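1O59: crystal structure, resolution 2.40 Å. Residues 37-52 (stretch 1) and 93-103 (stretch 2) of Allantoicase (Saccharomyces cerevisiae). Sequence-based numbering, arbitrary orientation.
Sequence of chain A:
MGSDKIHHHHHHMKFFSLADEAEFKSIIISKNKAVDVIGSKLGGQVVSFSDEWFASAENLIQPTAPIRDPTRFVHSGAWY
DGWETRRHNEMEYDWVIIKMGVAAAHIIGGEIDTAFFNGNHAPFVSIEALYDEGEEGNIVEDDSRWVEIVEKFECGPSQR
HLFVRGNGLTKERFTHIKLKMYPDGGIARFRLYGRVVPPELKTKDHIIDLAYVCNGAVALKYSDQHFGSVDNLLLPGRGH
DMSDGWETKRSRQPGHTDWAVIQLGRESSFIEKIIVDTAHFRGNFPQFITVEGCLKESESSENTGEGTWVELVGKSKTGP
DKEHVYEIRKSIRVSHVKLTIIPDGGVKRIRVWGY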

# COMPACT_ATOMS: atom_id res chain seq x y z
N VAL A 37 -4.51 1.26 -2.24
CA VAL A 37 -4.72 2.63 -2.65
C VAL A 37 -5.61 3.40 -1.67
O VAL A 37 -5.77 4.61 -1.83
CB VAL A 37 -5.33 2.71 -4.07
CG1 VAL A 37 -4.35 2.15 -5.12
CG2 VAL A 37 -6.70 1.99 -4.13
N ILE A 38 -6.22 2.70 -0.70
CA ILE A 38 -7.04 3.34 0.34
C ILE A 38 -6.37 3.40 1.71
O ILE A 38 -6.96 3.97 2.64
CB ILE A 38 -8.42 2.67 0.50
CG1 ILE A 38 -8.28 1.22 1.00
CG2 ILE A 38 -9.16 2.74 -0.82
CD1 ILE A 38 -9.59 0.48 1.13
N GLY A 39 -5.17 2.83 1.83
CA GLY A 39 -4.41 2.91 3.08
C GLY A 39 -4.15 4.35 3.47
O GLY A 39 -3.81 5.16 2.61
N SER A 40 -4.31 4.66 4.76
CA SER A 40 -4.01 5.98 5.31
C SER A 40 -2.56 6.42 5.13
O SER A 40 -2.26 7.62 5.09
CB SER A 40 -4.34 6.02 6.78
OG SER A 40 -3.50 5.14 7.49
N LYS A 41 -1.67 5.44 5.03
CA LYS A 41 -0.24 5.70 4.90
C LYS A 41 0.18 6.23 3.54
O LYS A 41 1.31 6.72 3.43
CB LYS A 41 0.59 4.46 5.22
CG LYS A 41 0.57 3.35 4.18
CD LYS A 41 1.40 2.18 4.71
CE LYS A 41 1.66 1.11 3.70
NZ LYS A 41 2.46 0.02 4.37
N LEU A 42 -0.68 6.14 2.52
CA LEU A 42 -0.45 6.91 1.30
C LEU A 42 -1.53 7.96 1.09
O LEU A 42 -1.64 8.55 0.03
CB LEU A 42 -0.23 6.03 0.06
CG LEU A 42 -1.21 4.94 -0.35
CD1 LEU A 42 -2.57 5.54 -0.78
CD2 LEU A 42 -0.62 4.05 -1.44
N GLY A 43 -2.30 8.23 2.12
CA GLY A 43 -3.19 9.37 2.13
C GLY A 43 -4.65 9.03 1.91
O GLY A 43 -5.45 9.93 1.64
N GLY A 44 -5.00 7.75 2.02
CA GLY A 44 -6.40 7.34 2.01
C GLY A 44 -7.20 8.02 3.11
O GLY A 44 -6.68 8.21 4.22
N GLN A 45 -8.44 8.39 2.81
CA GLN A 45 -9.27 9.16 3.73
C GLN A 45 -10.70 8.67 3.76
O GLN A 45 -11.33 8.50 2.71
CB GLN A 45 -9.34 10.61 3.28
CG GLN A 45 -8.40 11.54 3.99
CD GLN A 45 -7.99 12.72 3.09
OE1 GLN A 45 -8.83 13.24 2.31
NE2 GLN A 45 -6.71 13.11 3.16
N VAL A 46 -11.22 8.53 4.97
CA VAL A 46 -12.63 8.28 5.13
C VAL A 46 -13.40 9.58 4.95
O VAL A 46 -13.23 10.53 5.70
CB VAL A 46 -12.96 7.62 6.49
CG1 VAL A 46 -14.45 7.42 6.62
CG2 VAL A 46 -12.24 6.26 6.61
N VAL A 47 -14.26 9.58 3.94
CA VAL A 47 -15.09 10.71 3.57
C VAL A 47 -16.37 10.69 4.36
O VAL A 47 -16.81 11.72 4.86
CB VAL A 47 -15.50 10.63 2.08
CG1 VAL A 47 -16.46 11.80 1.70
CG2 VAL A 47 -14.28 10.58 1.18
N SER A 48 -16.99 9.52 4.44
CA SER A 48 -18.27 9.40 5.10
C SER A 48 -18.60 8.00 5.50
O SER A 48 -17.92 7.07 5.12
CB SER A 48 -19.37 9.93 4.20
OG SER A 48 -20.54 10.20 4.98
N PHE A 49 -19.68 7.84 6.25
CA PHE A 49 -20.10 6.52 6.70
C PHE A 49 -21.54 6.64 7.14
O PHE A 49 -22.04 7.74 7.43
CB PHE A 49 -19.18 6.01 7.84
CG PHE A 49 -18.93 7.05 8.91
CD1 PHE A 49 -19.84 7.21 9.96
CD2 PHE A 49 -17.84 7.92 8.82
CE1 PHE A 49 -19.65 8.21 10.91
CE2 PHE A 49 -17.65 8.91 9.78
CZ PHE A 49 -18.56 9.06 10.83
N SER A 50 -22.21 5.49 7.15
CA SER A 50 -23.59 5.38 7.60
C SER A 50 -23.69 5.48 9.12
O SER A 50 -24.63 6.02 9.66
CB SER A 50 -24.17 4.02 7.17
OG SER A 50 -23.39 2.94 7.65
N ASP A 51 -22.72 4.89 9.79
CA ASP A 51 -22.76 4.67 11.22
C ASP A 51 -21.38 4.18 11.64
O ASP A 51 -20.66 3.67 10.83
CB ASP A 51 -23.78 3.60 11.59
CG ASP A 51 -23.99 3.51 13.08
OD1 ASP A 51 -24.61 4.44 13.64
OD2 ASP A 51 -23.56 2.58 13.78
N GLU A 52 -21.08 4.31 12.93
CA GLU A 52 -19.76 4.17 13.53
C GLU A 52 -19.95 3.90 15.03
O GLU A 52 -19.04 4.16 15.82
CB GLU A 52 -19.08 5.56 13.42
CG GLU A 52 -17.73 5.57 12.78
CD GLU A 52 -16.95 6.86 12.98
OE1 GLU A 52 -17.30 7.73 13.80
OE2 GLU A 52 -15.92 6.95 12.32
N TYR A 93 -27.89 -2.15 4.18
CA TYR A 93 -26.45 -2.18 4.44
C TYR A 93 -25.95 -0.92 5.13
O TYR A 93 -26.51 0.16 4.98
CB TYR A 93 -25.65 -2.43 3.15
CG TYR A 93 -25.91 -1.40 2.07
CD1 TYR A 93 -25.24 -0.20 2.07
CD2 TYR A 93 -26.86 -1.61 1.10
CE1 TYR A 93 -25.50 0.77 1.11
CE2 TYR A 93 -27.13 -0.66 0.14
CZ TYR A 93 -26.44 0.53 0.15
OH TYR A 93 -26.69 1.48 -0.79
N ASP A 94 -24.90 -1.10 5.92
CA ASP A 94 -24.04 -0.01 6.36
C ASP A 94 -22.96 0.20 5.30
O ASP A 94 -22.65 -0.72 4.53
CB ASP A 94 -23.38 -0.32 7.71
CG ASP A 94 -24.24 0.07 8.89
OD1 ASP A 94 -24.71 1.25 8.91
OD2 ASP A 94 -24.49 -0.74 9.82
N TRP A 95 -22.39 1.40 5.29
CA TRP A 95 -21.40 1.76 4.29
C TRP A 95 -20.37 2.80 4.76
O TRP A 95 -20.57 3.55 5.72
CB TRP A 95 -22.08 2.30 3.04
CG TRP A 95 -23.01 3.38 3.34
CD1 TRP A 95 -24.33 3.26 3.54
CD2 TRP A 95 -22.70 4.78 3.46
NE1 TRP A 95 -24.88 4.49 3.82
CE2 TRP A 95 -23.89 5.44 3.76
CE3 TRP A 95 -21.54 5.53 3.34
CZ2 TRP A 95 -23.95 6.81 3.96
CZ3 TRP A 95 -21.60 6.89 3.54
CH2 TRP A 95 -22.79 7.51 3.84
N VAL A 96 -19.25 2.81 4.05
CA VAL A 96 -18.20 3.80 4.25
C VAL A 96 -17.64 4.18 2.90
O VAL A 96 -17.41 3.31 2.03
CB VAL A 96 -17.08 3.29 5.23
CG1 VAL A 96 -16.63 1.90 4.86
CG2 VAL A 96 -15.90 4.21 5.24
N ILE A 97 -17.45 5.48 2.72
CA ILE A 97 -16.86 6.00 1.53
C ILE A 97 -15.41 6.43 1.82
O ILE A 97 -15.11 7.10 2.82
CB ILE A 97 -17.69 7.17 0.99
CG1 ILE A 97 -19.06 6.67 0.50
CG2 ILE A 97 -16.98 7.82 -0.17
CD1 ILE A 97 -20.11 7.76 0.36
N ILE A 98 -14.50 6.05 0.91
CA ILE A 98 -13.07 6.31 1.10
C ILE A 98 -12.44 6.85 -0.17
O ILE A 98 -12.56 6.24 -1.24
CB ILE A 98 -12.31 5.05 1.52
CG1 ILE A 98 -12.94 4.40 2.76
CG2 ILE A 98 -10.87 5.39 1.88
CD1 ILE A 98 -12.65 2.93 2.88
N LYS A 99 -11.77 7.99 -0.02
CA LYS A 99 -11.03 8.57 -1.09
C LYS A 99 -9.64 7.96 -1.09
O LYS A 99 -9.01 7.83 -0.04
CB LYS A 99 -10.96 10.07 -0.91
CG LYS A 99 -10.42 10.76 -2.12
CD LYS A 99 -10.57 12.25 -2.07
CE LYS A 99 -9.88 12.85 -3.34
NZ LYS A 99 -9.67 14.34 -3.26
N MSE A 100 -9.16 7.55 -2.26
CA MSE A 100 -7.80 7.01 -2.36
C MSE A 100 -6.77 8.10 -2.08
O MSE A 100 -7.03 9.29 -2.26
CB MSE A 100 -7.50 6.48 -3.77
CG MSE A 100 -8.40 5.38 -4.25
SE MSE A 100 -8.07 4.97 -6.11
CE MSE A 100 -9.46 3.91 -6.30
N GLY A 101 -5.58 7.65 -1.70
CA GLY A 101 -4.48 8.57 -1.50
C GLY A 101 -3.76 8.83 -2.79
O GLY A 101 -3.09 9.82 -2.93
N VAL A 102 -3.87 7.92 -3.74
CA VAL A 102 -3.41 8.16 -5.11
C VAL A 102 -4.52 8.83 -5.92
O VAL A 102 -5.67 8.84 -5.53
CB VAL A 102 -3.00 6.85 -5.79
CG1 VAL A 102 -1.87 6.23 -5.01
CG2 VAL A 102 -4.19 5.88 -5.90
N ALA A 103 -4.15 9.39 -7.06
CA ALA A 103 -5.07 10.15 -7.91
C ALA A 103 -6.19 9.31 -8.57
O ALA A 103 -7.29 9.83 -8.81
CB ALA A 103 -4.28 10.86 -8.98
O HOH W 1 -7.61 11.06 0.12

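Backbone pairing sets the frame. Strands 45-49 and 94-99 run antiparallel: Gln-45 N gives to Lys-99 O (3.0 Å) and Lys-99 N returns to Gln-45 O (2.8 Å), then Ile-97 N gives to Ser-48 O (2.9 Å). A beta bulge shifts the register by one between Val-46 and Ser-48. There Ile-97 O accepts from Val-47 N at 2.9 Å and, weakly, from Ser-48 N at 3.5 Å, so one carbonyl serves two successive amides. Beyond the strand, Gly-101 N reaches Val-37 O (3.0 Å).

Apolar packing follows the sheet. Val-46 and Phe-49 share a face with Val-96 and Ile-98; Val-46 CG1 meets Val-96 CG2 at 3.8 Å. The bulge turns Val-47 toward the partner strand, its CB 3.9 Å from Ile-97 CG2. In the loops, Val-37 CG2 packs on selenomethionine Met-100 CG at 3.8 Å.

Polar chemistry concentrates at Ser-50. Its OG accepts from Trp-95 N (3.0 Å) and donates to Asp-94 OD1 over a very short 2.5 Å, while Ser-50 CB lies over the Trp-95 five-membered ring in a CH-pi contact.

Glycine buys closeness: Gly-101 CA sits 3.2 Å from Leu-42 O, where a CB on Gly-101 would clash. Water 1 donates to Gly-43 O and Met-100 O, bridging two carbonyls that cannot bond each other.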